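Local atomic coordinates of Xaa-Pro dipeptidase (Mycobacterium tuberculosis, PDB entry 5E2C), a protein that probably acts, in its full-length form, as a metal-dependent aminopeptidase, and is represented here by its N-terminal domain alone. Residues 57-62 / 71-76; 80-85 / 110-115; 93-98 / 103-108. One frame throughout, in Å; residues are numbered along the deposited sequence.

How the interactions relate
All three interactions lie within the creatinase/prolidase N-terminal domain, on or beside one mixed sheet. Interaction 1 comes first along the chain and packs helix 59-65 on strand 70-73, at an outermost strand of that sheet within this chain. Tyr-80 of the following helix then meets Ala-72 and Glu-74, tying interaction 1 to interaction 2, although their centres are about 19 Å apart. Interaction 3 is nested in the loop that interaction 2 closes. These two share helix 102-111, have centres about 11 Å apart and touch through Ala-82, Ala-85, Leu-93 and Leu-108. Helices are thereby fastened to the sheet and to each other, and interaction 3 extends to the second subunit.

Interaction 1 of 3, residues 57-62 / 71-76; sequences RYRTQA and VAIERA
The amide N of Ala-62 donates to Tyr-58 O at 2.8 Å, closing the first turn of helix 59-65 behind Tyr-58, its N-cap residue. Ala-62 faces strand 70-73 directly, whereas Arg-59 leaves the helix to one side and only its end comes back to the strand. The CB methyl of Ala-62 meets both branches of Val-71, lying 3.9 Å from Val-71 CG1 and 4.0 Å from CG2, a purely aliphatic touch. Ala-62 also touches Leu-52 and Thr-54 of the neighbouring strand.

Arg-59 approaches Ile-73 quite differently. Its chain leaves the helix extended and then bends at chi3 (-61°), which swings the guanidinium across the isoleucine at about a right angle. Ile-73 CG1 comes under one face of that group, toward its rim, 3.6 Å from Arg-59 NH1. The other amino group, NH2, stands 3.7 Å from the branch methyl Ile-73 CG2, while Ile-73 CD1 reaches back to the helix, 4.1 Å from Arg-59 CA. The flat face of the charged guanidinium thus lies against the aliphatic branches of Ile-73, at the exposed rim of the contact.

Ala-72 points away from the helix, onto Tyr-80, and its backbone pairs with Leu-52 and Thr-54. Helix 59-65 therefore links two adjacent parallel strands, 51-54 and 70-73, as the crossover of a beta-alpha-beta unit.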
ATOM      1  N   ARG A  57      -0.560 -14.992 -17.753  1.00 16.61           N
ATOM      2  CA  ARG A  57      -0.500 -16.289 -17.055  1.00 16.40           C
ATOM      3  C   ARG A  57      -1.921 -16.838 -16.857  1.00 15.77           C
ATOM      4  O   ARG A  57      -2.132 -18.047 -16.798  1.00 15.32           O
ATOM      5  CB  ARG A  57       0.184 -16.149 -15.685  1.00 17.96           C
ATOM      6  CG  ARG A  57       1.654 -15.701 -15.695  1.00 18.67           C
ATOM      7  CD  ARG A  57       2.175 -15.424 -14.277  1.00 19.55           C
ATOM      8  NE  ARG A  57       1.514 -14.304 -13.621  1.00 19.14           N
ATOM      9  CZ  ARG A  57       1.661 -13.962 -12.342  1.00 19.04           C
ATOM     10  NH1 ARG A  57       2.447 -14.650 -11.528  1.00 21.64           N
ATOM     11  NH2 ARG A  57       1.003 -12.911 -11.861  1.00 18.96           N
ATOM     12  N   TYR A  58      -2.895 -15.935 -16.790  1.00 14.54           N
ATOM     13  CA  TYR A  58      -4.251 -16.268 -16.382  1.00 14.50           C
ATOM     14  C   TYR A  58      -5.320 -16.103 -17.459  1.00 13.78           C
ATOM     15  O   TYR A  58      -6.526 -16.095 -17.145  1.00 14.05           O
ATOM     16  CB  TYR A  58      -4.612 -15.397 -15.185  1.00 14.74           C
ATOM     17  CG  TYR A  58      -3.785 -15.726 -13.972  1.00 13.21           C
ATOM     18  CD1 TYR A  58      -3.869 -16.976 -13.377  1.00 14.15           C
ATOM     19  CD2 TYR A  58      -2.901 -14.800 -13.434  1.00 14.52           C
ATOM     20  CE1 TYR A  58      -3.125 -17.277 -12.266  1.00 14.87           C
ATOM     21  CE2 TYR A  58      -2.133 -15.104 -12.326  1.00 15.46           C
ATOM     22  CZ  TYR A  58      -2.246 -16.353 -11.756  1.00 14.67           C
ATOM     23  OH  TYR A  58      -1.498 -16.650 -10.653  1.00 20.36           O
ATOM     24  N   ARG A  59      -4.902 -15.954 -18.712  1.00 15.02           N
ATOM     25  CA  ARG A  59      -5.838 -15.778 -19.814  1.00 17.23           C
ATOM     26  C   ARG A  59      -6.874 -16.894 -19.896  1.00 16.87           C
ATOM     27  O   ARG A  59      -8.069 -16.628 -19.980  1.00 16.46           O
ATOM     28  CB  ARG A  59      -5.097 -15.663 -21.147  1.00 20.09           C
ATOM     29  CG  ARG A  59      -6.000 -15.295 -22.312  1.00 23.29           C
ATOM     30  CD  ARG A  59      -5.280 -15.477 -23.635  1.00 28.26           C
ATOM     31  NE  ARG A  59      -4.098 -14.625 -23.710  1.00 31.85           N
ATOM     32  CZ  ARG A  59      -4.086 -13.360 -24.133  1.00 33.05           C
ATOM     33  NH1 ARG A  59      -5.200 -12.756 -24.546  1.00 36.32           N
ATOM     34  NH2 ARG A  59      -2.938 -12.691 -24.149  1.00 33.90           N
ATOM     35  N   THR A  60      -6.410 -18.135 -19.867  0.50 16.25           N
ATOM     36  CA  THR A  60      -7.310 -19.282 -19.942  0.50 16.44           C
ATOM     37  C   THR A  60      -8.222 -19.367 -18.714  0.50 14.39           C
ATOM     38  O   THR A  60      -9.423 -19.619 -18.835  0.50 15.03           O
ATOM     39  CB  THR A  60      -6.501 -20.582 -20.095  0.50 17.25           C
ATOM     40  OG1 THR A  60      -5.812 -20.562 -21.351  0.50 22.35           O
ATOM     41  CG2 THR A  60      -7.410 -21.779 -20.033  0.50 17.96           C
ATOM     42  N   GLN A  61      -7.650 -19.127 -17.541  1.00 14.06           N
ATOM     43  CA  GLN A  61      -8.393 -19.219 -16.280  1.00 13.42           C
ATOM     44  C   GLN A  61      -9.474 -18.151 -16.176  1.00 12.63           C
ATOM     45  O   GLN A  61     -10.577 -18.426 -15.720  1.00 12.11           O
ATOM     46  CB  GLN A  61      -7.458 -19.106 -15.081  1.00 13.74           C
ATOM     47  CG  GLN A  61      -8.139 -19.332 -13.740  1.00 14.21           C
ATOM     48  CD  GLN A  61      -7.159 -19.468 -12.597  1.00 16.55           C
ATOM     49  OE1 GLN A  61      -6.040 -19.982 -12.773  1.00 18.82           O
ATOM     50  NE2 GLN A  61      -7.561 -19.029 -11.418  1.00 15.82           N
ATOM     51  N   ALA A  62      -9.160 -16.926 -16.575  1.00 11.92           N
ATOM     52  CA  ALA A  62     -10.159 -15.864 -16.530  1.00 12.12           C
ATOM     53  C   ALA A  62     -11.297 -16.182 -17.503  1.00 12.14           C
ATOM     54  O   ALA A  62     -12.460 -15.900 -17.231  1.00 12.33           O
ATOM     55  CB  ALA A  62      -9.530 -14.512 -16.847  1.00 12.04           C
ATOM     56  N   VAL A  71     -12.416  -9.370 -20.348  1.00 13.63           N
ATOM     57  CA  VAL A  71     -11.137  -9.561 -19.675  1.00 14.59           C
ATOM     58  C   VAL A  71     -10.064  -8.888 -20.501  1.00 16.39           C
ATOM     59  O   VAL A  71      -9.881  -9.224 -21.663  1.00 20.95           O
ATOM     60  CB  VAL A  71     -10.766 -11.049 -19.528  1.00 15.68           C
ATOM     61  CG1 VAL A  71      -9.411 -11.211 -18.854  1.00 16.11           C
ATOM     62  CG2 VAL A  71     -11.844 -11.790 -18.752  1.00 15.24           C
ATOM     63  N   ALA A  72      -9.364  -7.941 -19.892  1.00 13.86           N
ATOM     64  CA  ALA A  72      -8.205  -7.313 -20.489  1.00 13.89           C
ATOM     65  C   ALA A  72      -6.958  -8.025 -19.989  1.00 13.77           C
ATOM     66  O   ALA A  72      -6.864  -8.344 -18.812  1.00 14.64           O
ATOM     67  CB  ALA A  72      -8.150  -5.854 -20.085  1.00 14.36           C
ATOM     68  N   ILE A  73      -5.994  -8.260 -20.875  1.00 13.54           N
ATOM     69  CA  ILE A  73      -4.740  -8.890 -20.494  1.00 14.75           C
ATOM     70  C   ILE A  73      -3.641  -7.832 -20.508  1.00 15.06           C
ATOM     71  O   ILE A  73      -3.241  -7.345 -21.562  1.00 16.33           O
ATOM     72  CB  ILE A  73      -4.372 -10.094 -21.401  1.00 15.27           C
ATOM     73  CG1 ILE A  73      -5.475 -11.158 -21.374  1.00 16.30           C
ATOM     74  CG2 ILE A  73      -3.032 -10.690 -20.984  1.00 16.30           C
ATOM     75  CD1 ILE A  73      -5.781 -11.728 -20.006  1.00 15.58           C
ATOM     76  N   GLU A  74      -3.159  -7.476 -19.319  1.00 15.38           N
ATOM     77  CA  GLU A  74      -2.313  -6.285 -19.152  1.00 15.45           C
ATOM     78  C   GLU A  74      -1.229  -6.492 -18.116  1.00 14.23           C
ATOM     79  O   GLU A  74      -1.420  -7.252 -17.164  1.00 17.78           O
ATOM     80  CB  GLU A  74      -3.210  -5.134 -18.708  1.00 16.97           C
ATOM     81  CG  GLU A  74      -4.197  -4.691 -19.771  1.00 18.09           C
ATOM     82  CD  GLU A  74      -3.520  -3.975 -20.919  1.00 19.80           C
ATOM     83  OE1 GLU A  74      -2.475  -3.332 -20.669  1.00 23.89           O
ATOM     84  OE2 GLU A  74      -4.030  -4.047 -22.058  1.00 22.71           O
ATOM     85  N   ARG A  75      -0.106  -5.795 -18.277  1.00 13.94           N
ATOM     86  CA  ARG A  75       1.013  -5.905 -17.341  1.00 15.74           C
ATOM     87  C   ARG A  75       0.680  -5.297 -15.969  1.00 16.09           C
ATOM     88  O   ARG A  75       1.060  -5.856 -14.935  1.00 20.44           O
ATOM     89  CB  ARG A  75       2.265  -5.226 -17.935  1.00 17.62           C
ATOM     90  CG  ARG A  75       3.545  -5.467 -17.150  1.00 19.75           C
ATOM     91  CD  ARG A  75       4.726  -4.718 -17.758  1.00 21.21           C
ATOM     92  NE  ARG A  75       4.885  -5.027 -19.172  1.00 22.57           N
ATOM     93  CZ  ARG A  75       5.685  -5.964 -19.682  1.00 24.40           C
ATOM     94  NH1 ARG A  75       6.477  -6.708 -18.913  1.00 26.01           N
ATOM     95  NH2 ARG A  75       5.702  -6.145 -20.992  1.00 30.23           N
ATOM     96  N   ALA A  76      -0.006  -4.155 -15.967  1.00 14.83           N
ATOM     97  CA  ALA A  76      -0.319  -3.409 -14.745  1.00 11.20           C
ATOM     98  C   ALA A  76      -1.836  -3.263 -14.650  1.00 10.72           C
ATOM     99  O   ALA A  76      -2.436  -2.364 -15.251  1.00 11.43           O
ATOM    100  CB  ALA A  76       0.347  -2.037 -14.783  1.00 11.25           C
TER

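Interaction 2 of 3, residues 80-85 / 110-115; sequences YLAGRA and GALEGK
Helix 77-87 comes against the C-terminal end of helix 102-111 with its backbone nearest at Gly-83, whose CA is 4.9 Å from Ala-111 CA. Beyond Ala-111 the chain reverses in a type II beta turn from Leu-112 to Lys-115, with Gly-114 at the third position taking a positive phi (83°). At the nearest point Ala-111 CB settles on bare backbone, 3.9 Å from Gly-83 N. Alongside, Leu-112 sends its CD2 methyl to within 3.1 Å of Ala-82 O, a tight fit of methyl against carbonyl.

The two helices lie side by side on one face of the domain's mixed sheet, with Ala-82 and Ala-85 turned to Leu-93 on strand 92-95. At the outer side of the seam a water bridges the two segments. It donates to Gly-83 O and to Ala-111 O and accepts from Lys-115 NZ, each at 2.9 Å. Bends at chi1 (-58°) and chi2 bring NZ back to the water. Donation from a charged ammonium would probably polarise the water and strengthen its own two bonds. On the far side of helix 77-87, Arg-84 NH1 donates to Tyr-80 OH at 2.8 Å (161°) in the guanidinium plane, and Arg-84 NH2 forms a salt bridge with Glu-70.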
ATOM      1  N   TYR A  80      -4.252  -0.079 -15.706  1.00 10.35           N
ATOM      2  CA  TYR A  80      -5.056  -0.235 -16.901  1.00 10.17           C
ATOM      3  C   TYR A  80      -6.516   0.102 -16.661  1.00  9.45           C
ATOM      4  O   TYR A  80      -7.123   0.854 -17.430  1.00 10.12           O
ATOM      5  CB  TYR A  80      -4.935  -1.661 -17.439  1.00 11.15           C
ATOM      6  CG  TYR A  80      -5.892  -1.874 -18.567  1.00 12.29           C
ATOM      7  CD1 TYR A  80      -5.591  -1.399 -19.843  1.00 13.42           C
ATOM      8  CD2 TYR A  80      -7.114  -2.487 -18.365  1.00 12.76           C
ATOM      9  CE1 TYR A  80      -6.483  -1.543 -20.874  1.00 15.36           C
ATOM     10  CE2 TYR A  80      -8.010  -2.647 -19.399  1.00 15.48           C
ATOM     11  CZ  TYR A  80      -7.678  -2.177 -20.658  1.00 16.90           C
ATOM     12  OH  TYR A  80      -8.554  -2.328 -21.696  1.00 19.71           O
ATOM     13  N   LEU A  81      -7.081  -0.439 -15.579  1.00  8.41           N
ATOM     14  CA  LEU A  81      -8.483  -0.202 -15.271  1.00  8.92           C
ATOM     15  C   LEU A  81      -8.795   1.236 -14.868  1.00  9.06           C
ATOM     16  O   LEU A  81      -9.842   1.766 -15.259  1.00  9.50           O
ATOM     17  CB  LEU A  81      -8.999  -1.188 -14.222  1.00  9.71           C
ATOM     18  CG  LEU A  81      -9.081  -2.620 -14.755  1.00  9.36           C
ATOM     19  CD1 LEU A  81      -9.492  -3.579 -13.636  1.00 10.25           C
ATOM     20  CD2 LEU A  81     -10.036  -2.760 -15.934  1.00 10.20           C
ATOM     21  N   ALA A  82      -7.900   1.875 -14.128  1.00  8.81           N
ATOM     22  CA  ALA A  82      -8.068   3.295 -13.844  1.00  9.83           C
ATOM     23  C   ALA A  82      -8.092   4.084 -15.163  1.00 10.06           C
ATOM     24  O   ALA A  82      -8.920   4.979 -15.331  1.00 11.25           O
ATOM     25  CB  ALA A  82      -6.993   3.815 -12.923  1.00 10.89           C
ATOM     26  N   GLY A  83      -7.223   3.733 -16.104  1.00 10.24           N
ATOM     27  CA  GLY A  83      -7.218   4.400 -17.404  1.00 11.76           C
ATOM     28  C   GLY A  83      -8.521   4.203 -18.158  1.00 11.39           C
ATOM     29  O   GLY A  83      -9.057   5.148 -18.751  1.00 13.63           O
ATOM     30  N   ARG A  84      -9.058   2.988 -18.117  1.00 12.12           N
ATOM     31  CA  ARG A  84     -10.371   2.699 -18.688  1.00 12.98           C
ATOM     32  C   ARG A  84     -11.465   3.538 -18.046  1.00 12.87           C
ATOM     33  O   ARG A  84     -12.328   4.064 -18.745  1.00 15.48           O
ATOM     34  CB  ARG A  84     -10.707   1.207 -18.558  1.00 15.23           C
ATOM     35  CG  ARG A  84      -9.945   0.316 -19.522  1.00 17.61           C
ATOM     36  CD  ARG A  84     -10.528   0.340 -20.937  1.00 21.99           C
ATOM     37  NE  ARG A  84     -11.908  -0.154 -21.023  1.00 22.02           N
ATOM     38  CZ  ARG A  84     -12.282  -1.410 -21.301  1.00 20.10           C
ATOM     39  NH1 ARG A  84     -11.383  -2.374 -21.525  1.00 19.66           N
ATOM     40  NH2 ARG A  84     -13.577  -1.700 -21.376  1.00 21.21           N
ATOM     41  N   ALA A  85     -11.414   3.682 -16.723  1.00 11.96           N
ATOM     42  CA  ALA A  85     -12.390   4.491 -16.000  1.00 12.43           C
ATOM     43  C   ALA A  85     -12.332   5.944 -16.483  1.00 13.22           C
ATOM     44  O   ALA A  85     -13.368   6.558 -16.723  1.00 15.25           O
ATOM     45  CB  ALA A  85     -12.160   4.412 -14.493  1.00 12.71           C
ATOM     46  N   GLY A 110      -1.487   8.668 -12.603  1.00 11.39           N
ATOM     47  CA  GLY A 110      -0.825   8.883 -13.896  1.00 13.62           C
ATOM     48  C   GLY A 110      -1.692   8.449 -15.062  1.00 14.03           C
ATOM     49  O   GLY A 110      -1.750   9.116 -16.101  1.00 15.84           O
ATOM     50  N   ALA A 111      -2.408   7.347 -14.894  1.00 13.34           N
ATOM     51  CA  ALA A 111      -3.295   6.853 -15.945  1.00 13.51           C
ATOM     52  C   ALA A 111      -4.495   7.771 -16.161  1.00 13.17           C
ATOM     53  O   ALA A 111      -5.157   7.670 -17.183  1.00 15.85           O
ATOM     54  CB  ALA A 111      -3.775   5.442 -15.622  1.00 13.96           C
ATOM     55  N   LEU A 112      -4.767   8.660 -15.201  1.00 13.09           N
ATOM     56  CA  LEU A 112      -5.895   9.566 -15.263  1.00 14.17           C
ATOM     57  C   LEU A 112      -5.472  11.004 -15.586  1.00 15.64           C
ATOM     58  O   LEU A 112      -6.303  11.907 -15.557  1.00 17.90           O
ATOM     59  CB  LEU A 112      -6.642   9.542 -13.923  1.00 13.62           C
ATOM     60  CG  LEU A 112      -7.343   8.214 -13.595  1.00 14.08           C
ATOM     61  CD1 LEU A 112      -7.863   8.230 -12.169  1.00 15.62           C
ATOM     62  CD2 LEU A 112      -8.470   7.935 -14.571  1.00 14.53           C
ATOM     63  N   GLU A 113      -4.201  11.234 -15.898  1.00 15.44           N
ATOM     64  CA  GLU A 113      -3.770  12.611 -16.153  1.00 17.33           C
ATOM     65  C   GLU A 113      -4.549  13.217 -17.329  1.00 17.60           C
ATOM     66  O   GLU A 113      -4.677  12.606 -18.399  1.00 18.43           O
ATOM     67  CB  GLU A 113      -2.270  12.693 -16.406  1.00 20.20           C
ATOM     68  CG  GLU A 113      -1.750  14.130 -16.468  1.00 23.38           C
ATOM     69  CD  GLU A 113      -0.230  14.201 -16.517  1.00 26.80           C
ATOM     70  OE1 GLU A 113       0.366  13.345 -17.181  1.00 22.16           O
ATOM     71  OE2 GLU A 113       0.362  15.119 -15.896  1.00 30.10           O
ATOM     72  N   GLY A 114      -5.087  14.412 -17.110  1.00 20.42           N
ATOM     73  CA  GLY A 114      -5.847  15.113 -18.141  1.00 24.24           C
ATOM     74  C   GLY A 114      -7.294  14.673 -18.232  1.00 26.32           C
ATOM     75  O   GLY A 114      -8.015  15.115 -19.117  1.00 27.17           O
ATOM     76  N   LYS A 115      -7.717  13.788 -17.330  1.00 25.26           N
ATOM     77  CA  LYS A 115      -9.105  13.351 -17.256  1.00 23.51           C
ATOM     78  C   LYS A 115      -9.662  13.951 -15.990  1.00 23.81           C
ATOM     79  O   LYS A 115      -8.921  14.209 -15.042  1.00 30.54           O
ATOM     80  CB  LYS A 115      -9.211  11.827 -17.159  1.00 24.88           C
ATOM     81  CG  LYS A 115      -8.582  11.058 -18.305  1.00 26.28           C
ATOM     82  CD  LYS A 115      -9.170  11.479 -19.642  1.00 30.89           C
ATOM     83  CE  LYS A 115      -8.988  10.413 -20.706  1.00 33.96           C
ATOM     84  NZ  LYS A 115      -7.620   9.824 -20.704  1.00 35.93           N
TER
HETATM   85  O   HOH W   1      -7.694   7.760 -18.613  1.00 22.55           O

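Interaction 3 of 3, residues 93-98 / 103-108; sequences LGFESH and DGLDAL
Phe-95 holds its CG between the backbone N and the carbonyl carbon (chi1 72°), whereas Leu-105 sets its CG anti to the backbone N (chi1 180°), and the two side chains meet at about a right angle. The contact belongs to a beta-alpha-beta unit in which helix 102-111 connects strand 92-95 to strand 118-121, and it packs the helix on the sheet. Leu-105 presents one methyl, CD1, to a face of the Phe-95 ring in a CH-pi contact, 4.0 Å from the ring centroid and 19° off the normal. The methyl is displaced toward the outer end of the ring, its nearest atom being Phe-95 CZ at 3.8 Å. Leu-119 of strand 118-121 touches both Phe-95 and Leu-105, extending the same apolar layer.

Past the strand, Glu-96 OE1 accepts from the backbone N of Ser-23 and of Asp-24, which gives this buried carboxylate two backbone donors on one oxygen. At the dimer interface Asp-103 OD1 is hydrogen-bonded to Ser-97 OG of the second subunit, a pairing repeated in reverse, and Asp-106 OD2 forms a salt bridge to Arg-121 NE of that subunit.

One helical turn on from Leu-105, Leu-108 adds a looser apolar touch at the base of the aromatic side chain, where its CD1 methyl lies 4.5 Å from Phe-95 CB.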
ATOM      1  N   LEU A  93     -13.830   7.779  -8.865  1.00 11.61           N
ATOM      2  CA  LEU A  93     -13.433   6.360  -8.938  1.00 10.12           C
ATOM      3  C   LEU A  93     -12.956   5.939  -7.553  1.00  9.75           C
ATOM      4  O   LEU A  93     -11.947   6.453  -7.050  1.00 10.42           O
ATOM      5  CB  LEU A  93     -12.283   6.190  -9.931  1.00 10.69           C
ATOM      6  CG  LEU A  93     -11.715   4.761 -10.042  1.00 11.19           C
ATOM      7  CD1 LEU A  93     -12.785   3.786 -10.467  1.00 11.10           C
ATOM      8  CD2 LEU A  93     -10.542   4.713 -11.001  1.00 13.15           C
ATOM      9  N   GLY A  94     -13.685   5.021  -6.928  1.00  8.58           N
ATOM     10  CA  GLY A  94     -13.271   4.475  -5.657  1.00  8.79           C
ATOM     11  C   GLY A  94     -12.099   3.534  -5.853  1.00  8.62           C
ATOM     12  O   GLY A  94     -11.984   2.900  -6.895  1.00  9.53           O
ATOM     13  N   PHE A  95     -11.217   3.473  -4.865  1.00  8.86           N
ATOM     14  CA  PHE A  95     -10.128   2.482  -4.861  1.00  8.48           C
ATOM     15  C   PHE A  95      -9.919   1.987  -3.452  1.00  9.00           C
ATOM     16  O   PHE A  95     -10.359   2.611  -2.472  1.00  9.00           O
ATOM     17  CB  PHE A  95      -8.834   3.069  -5.437  1.00  8.24           C
ATOM     18  CG  PHE A  95      -8.165   4.068  -4.529  1.00  8.09           C
ATOM     19  CD1 PHE A  95      -8.542   5.407  -4.556  1.00  9.17           C
ATOM     20  CD2 PHE A  95      -7.158   3.680  -3.662  1.00  8.84           C
ATOM     21  CE1 PHE A  95      -7.937   6.333  -3.711  1.00  8.78           C
ATOM     22  CE2 PHE A  95      -6.548   4.606  -2.827  1.00  8.67           C
ATOM     23  CZ  PHE A  95      -6.944   5.925  -2.843  1.00  9.02           C
ATOM     24  N   GLU A  96      -9.233   0.854  -3.339  1.00  8.47           N
ATOM     25  CA  GLU A  96      -9.061   0.224  -2.043  1.00  9.26           C
ATOM     26  C   GLU A  96      -7.734   0.637  -1.413  1.00  8.84           C
ATOM     27  O   GLU A  96      -6.676   0.048  -1.641  1.00  8.42           O
ATOM     28  CB  GLU A  96      -9.218  -1.285  -2.165  1.00  9.96           C
ATOM     29  CG  GLU A  96     -10.617  -1.674  -2.582  1.00 11.23           C
ATOM     30  CD  GLU A  96     -10.814  -3.169  -2.704  1.00 12.23           C
ATOM     31  OE1 GLU A  96     -10.057  -3.791  -3.474  1.00 12.77           O
ATOM     32  OE2 GLU A  96     -11.746  -3.704  -2.054  1.00 14.32           O
ATOM     33  N   SER A  97      -7.810   1.681  -0.612  1.00  8.70           N
ATOM     34  CA  SER A  97      -6.645   2.232   0.052  1.00  9.09           C
ATOM     35  C   SER A  97      -5.997   1.287   1.059  1.00  8.06           C
ATOM     36  O   SER A  97      -4.851   1.498   1.425  1.00  8.04           O
ATOM     37  CB  SER A  97      -7.013   3.574   0.719  1.00  9.86           C
ATOM     38  OG  SER A  97      -8.048   3.380   1.649  1.00 11.41           O
ATOM     39  N   HIS A  98      -6.698   0.228   1.480  1.00  8.62           N
ATOM     40  CA  HIS A  98      -6.120  -0.761   2.385  1.00  9.66           C
ATOM     41  C   HIS A  98      -5.132  -1.718   1.706  1.00  9.16           C
ATOM     42  O   HIS A  98      -4.378  -2.416   2.386  1.00 10.08           O
ATOM     43  CB  HIS A  98      -7.207  -1.554   3.130  1.00 10.31           C
ATOM     44  CG  HIS A  98      -7.873  -2.607   2.299  1.00 12.07           C
ATOM     45  ND1 HIS A  98      -8.836  -2.324   1.360  1.00 12.37           N
ATOM     46  CD2 HIS A  98      -7.705  -3.955   2.269  1.00 13.10           C
ATOM     47  CE1 HIS A  98      -9.241  -3.448   0.788  1.00 13.42           C
ATOM     48  NE2 HIS A  98      -8.563  -4.452   1.318  1.00 13.79           N
ATOM     49  N   ASP A 103       3.149   3.955  -4.272  1.00  7.82           N
ATOM     50  CA  ASP A 103       3.599   3.895  -5.664  1.00  8.22           C
ATOM     51  C   ASP A 103       2.451   3.495  -6.600  1.00  7.97           C
ATOM     52  O   ASP A 103       2.337   4.017  -7.715  1.00  8.90           O
ATOM     53  CB  ASP A 103       4.747   2.877  -5.851  1.00  8.89           C
ATOM     54  CG  ASP A 103       6.096   3.355  -5.312  1.00  9.26           C
ATOM     55  OD1 ASP A 103       6.240   4.498  -4.797  1.00 10.01           O
ATOM     56  OD2 ASP A 103       7.056   2.553  -5.413  1.00  9.99           O
ATOM     57  N   GLY A 104       1.617   2.557  -6.160  1.00  8.17           N
ATOM     58  CA  GLY A 104       0.500   2.097  -6.962  1.00  8.50           C
ATOM     59  C   GLY A 104      -0.521   3.206  -7.218  1.00  8.79           C
ATOM     60  O   GLY A 104      -1.028   3.340  -8.327  1.00  8.20           O
ATOM     61  N   LEU A 105      -0.815   3.995  -6.190  1.00  8.71           N
ATOM     62  CA  LEU A 105      -1.729   5.126  -6.349  1.00  8.52           C
ATOM     63  C   LEU A 105      -1.158   6.162  -7.328  1.00  8.45           C
ATOM     64  O   LEU A 105      -1.891   6.680  -8.175  1.00  8.62           O
ATOM     65  CB  LEU A 105      -2.032   5.773  -5.004  1.00  9.70           C
ATOM     66  CG  LEU A 105      -2.987   6.973  -5.082  1.00 11.38           C
ATOM     67  CD1 LEU A 105      -4.368   6.575  -5.565  1.00 12.05           C
ATOM     68  CD2 LEU A 105      -3.086   7.697  -3.759  1.00 12.38           C
ATOM     69  N   ASP A 106       0.140   6.447  -7.237  1.00  9.75           N
ATOM     70  CA  ASP A 106       0.793   7.347  -8.205  1.00 10.38           C
ATOM     71  C   ASP A 106       0.582   6.839  -9.645  1.00  9.57           C
ATOM     72  O   ASP A 106       0.338   7.633 -10.580  1.00  9.66           O
ATOM     73  CB  ASP A 106       2.284   7.474  -7.932  1.00 11.48           C
ATOM     74  CG  ASP A 106       2.613   8.210  -6.625  1.00 13.32           C
ATOM     75  OD1 ASP A 106       1.739   8.891  -6.025  1.00 14.26           O
ATOM     76  OD2 ASP A 106       3.792   8.139  -6.217  1.00 15.35           O
ATOM     77  N   ALA A 107       0.651   5.522  -9.838  1.00  9.08           N
ATOM     78  CA  ALA A 107       0.410   4.952 -11.183  1.00  9.43           C
ATOM     79  C   ALA A 107      -1.035   5.121 -11.639  1.00  9.35           C
ATOM     80  O   ALA A 107      -1.277   5.465 -12.807  1.00 11.55           O
ATOM     81  CB  ALA A 107       0.803   3.488 -11.250  1.00 10.05           C
ATOM     82  N   LEU A 108      -1.983   4.857 -10.735  1.00  9.72           N
ATOM     83  CA  LEU A 108      -3.407   5.057 -11.029  1.00  9.70           C
ATOM     84  C   LEU A 108      -3.631   6.506 -11.441  1.00 11.24           C
ATOM     85  O   LEU A 108      -4.318   6.764 -12.433  1.00 11.97           O
ATOM     86  CB  LEU A 108      -4.307   4.744  -9.827  1.00 10.11           C
ATOM     87  CG  LEU A 108      -4.229   3.319  -9.235  1.00  9.89           C
ATOM     88  CD1 LEU A 108      -5.293   3.140  -8.172  1.00 10.89           C
ATOM     89  CD2 LEU A 108      -4.374   2.270 -10.325  1.00 10.88           C
TER